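Local coordinates for uncharacterized protein (Bacteroides thetaiotaomicron VPI-5482, PDB 3KNY), which is of unknown function but folds into two domains and is probably made as a lipoprotein, at residues I79-R82 with I83-Q87. Sequence-based numbering, arbitrary orientation.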
loop_
_atom_site.group_PDB
_atom_site.type_symbol
_atom_site.label_atom_id
_atom_site.label_comp_id
_atom_site.label_asym_id
_atom_site.label_seq_id
_atom_site.Cartn_x
_atom_site.Cartn_y
_atom_site.Cartn_z
ATOM N N ILE A 79 -14.474 -6.221 2.356
ATOM C CA ILE A 79 -13.924 -5.962 1.021
ATOM C C ILE A 79 -14.154 -7.167 0.087
ATOM O O ILE A 79 -14.561 -6.999 -1.063
ATOM C CB ILE A 79 -12.401 -5.567 1.074
ATOM C CG1 ILE A 79 -12.234 -4.223 1.797
ATOM C CG2 ILE A 79 -11.811 -5.482 -0.331
ATOM C CD1 ILE A 79 -10.842 -3.946 2.340
ATOM N N CYS A 80 -13.911 -8.377 0.598
ATOM C CA CYS A 80 -14.117 -9.605 -0.175
ATOM C C CYS A 80 -15.556 -9.738 -0.641
ATOM O O CYS A 80 -15.830 -10.166 -1.762
ATOM C CB CYS A 80 -13.768 -10.818 0.669
ATOM S SG CYS A 80 -12.006 -11.130 0.851
ATOM N N GLU A 81 -16.481 -9.379 0.235
ATOM C CA GLU A 81 -17.877 -9.378 -0.134
ATOM C C GLU A 81 -18.137 -8.495 -1.344
ATOM O O GLU A 81 -18.924 -8.857 -2.219
ATOM C CB GLU A 81 -18.743 -8.931 1.040
ATOM C CG GLU A 81 -20.237 -8.857 0.702
ATOM C CD GLU A 81 -21.123 -9.260 1.858
ATOM O OE1 GLU A 81 -20.586 -9.517 2.964
ATOM O OE2 GLU A 81 -22.359 -9.341 1.651
ATOM N N ARG A 82 -17.471 -7.346 -1.399
ATOM C CA ARG A 82 -17.626 -6.445 -2.537
ATOM C C ARG A 82 -16.940 -6.972 -3.776
ATOM O O ARG A 82 -17.436 -6.772 -4.882
ATOM C CB ARG A 82 -17.100 -5.068 -2.188
ATOM C CG ARG A 82 -17.911 -4.460 -1.088
ATOM C CD ARG A 82 -17.119 -3.537 -0.216
ATOM N NE ARG A 82 -18.041 -2.943 0.738
ATOM C CZ ARG A 82 -18.862 -1.937 0.453
ATOM N NH1 ARG A 82 -18.870 -1.377 -0.751
ATOM N NH2 ARG A 82 -19.679 -1.480 1.383
ATOM N N ILE A 83 -15.804 -7.642 -3.592
ATOM C CA ILE A 83 -15.110 -8.279 -4.710
ATOM C C ILE A 83 -16.038 -9.350 -5.234
ATOM O O ILE A 83 -16.307 -9.382 -6.419
ATOM C CB ILE A 83 -13.730 -8.887 -4.322
ATOM C CG1 ILE A 83 -12.782 -7.775 -3.842
ATOM C CG2 ILE A 83 -13.124 -9.614 -5.508
ATOM C CD1 ILE A 83 -11.379 -8.235 -3.409
ATOM N N GLU A 84 -16.563 -10.189 -4.346
ATOM C CA GLU A 84 -17.492 -11.267 -4.746
ATOM C C GLU A 84 -18.781 -10.733 -5.379
ATOM O O GLU A 84 -19.271 -11.303 -6.353
ATOM C CB GLU A 84 -17.828 -12.193 -3.567
ATOM C CG GLU A 84 -16.746 -13.212 -3.256
ATOM C CD GLU A 84 -16.901 -13.872 -1.885
ATOM O OE1 GLU A 84 -18.048 -13.989 -1.390
ATOM O OE2 GLU A 84 -15.862 -14.282 -1.303
ATOM N N LYS A 85 -19.306 -9.626 -4.851
ATOM C CA LYS A 85 -20.545 -9.020 -5.378
ATOM C C LYS A 85 -20.395 -8.313 -6.724
ATOM O O LYS A 85 -21.361 -7.743 -7.209
ATOM C CB LYS A 85 -21.168 -8.060 -4.341
ATOM C CG LYS A 85 -21.929 -8.828 -3.276
ATOM C CD LYS A 85 -22.479 -7.981 -2.147
ATOM C CE LYS A 85 -23.308 -8.883 -1.222
ATOM N NZ LYS A 85 -23.781 -8.178 -0.003
ATOM N N GLY A 86 -19.205 -8.351 -7.325
ATOM C CA GLY A 86 -18.950 -7.705 -8.618
ATOM C C GLY A 86 -18.612 -6.222 -8.510
ATOM O O GLY A 86 -18.400 -5.545 -9.517
ATOM N N GLN A 87 -18.496 -5.731 -7.285
ATOM C CA GLN A 87 -18.402 -4.306 -7.033
ATOM C C GLN A 87 -16.987 -3.741 -7.063
ATOM O O GLN A 87 -16.793 -2.615 -7.494
ATOM C CB GLN A 87 -19.033 -4.038 -5.694
ATOM C CG GLN A 87 -19.082 -2.615 -5.299
ATOM C CD GLN A 87 -19.761 -2.462 -3.957
ATOM O OE1 GLN A 87 -19.407 -1.566 -3.188
ATOM N NE2 GLN A 87 -20.732 -3.351 -3.649
#
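Ile-83 packs one turn after Ile-79 near the C-terminal end of helix 66-84, which closes in a Schellman motif within a beta-alpha-beta unit. Ile-83 N donates to Ile-79 O (2.9 Å), and the CG2 branch of Ile-79 touches CD1 of Ile-83 at 4.2 Å as the two side chains cross at a slant. This buried side continues through Ile-79 and Cys-80 onto Met-49 of helix 40-49. Glu-84 N makes a nearly straight bond to Cys-80 O (2.7 Å, N-H...O 171°). Lys-85 N bonds Glu-81 O. The extended Lys-85 chain runs alongside Glu-81, pointing the same way, and NZ forms a salt bridge to Glu-81 OE2; the modelled 2.5 Å between these two atoms is doubtful in its shortness. Gly-86 ends the helix with positive phi (84°), and its N turns back to Ile-83 O at 3.2 Å. Gln-87 N then reaches Arg-82 O (2.8 Å), completing the motif. A chi1 of -177° sets CG of Gln-87 opposite its own N, and the extended chain runs alongside Arg-82, pointing the same way; Arg-82 NE is bonded to Asn-78 OD1. The amide stands nearly perpendicular to the guanidinium, and Gln-87 OE1 sits at the guanidinium edge, close to its plane.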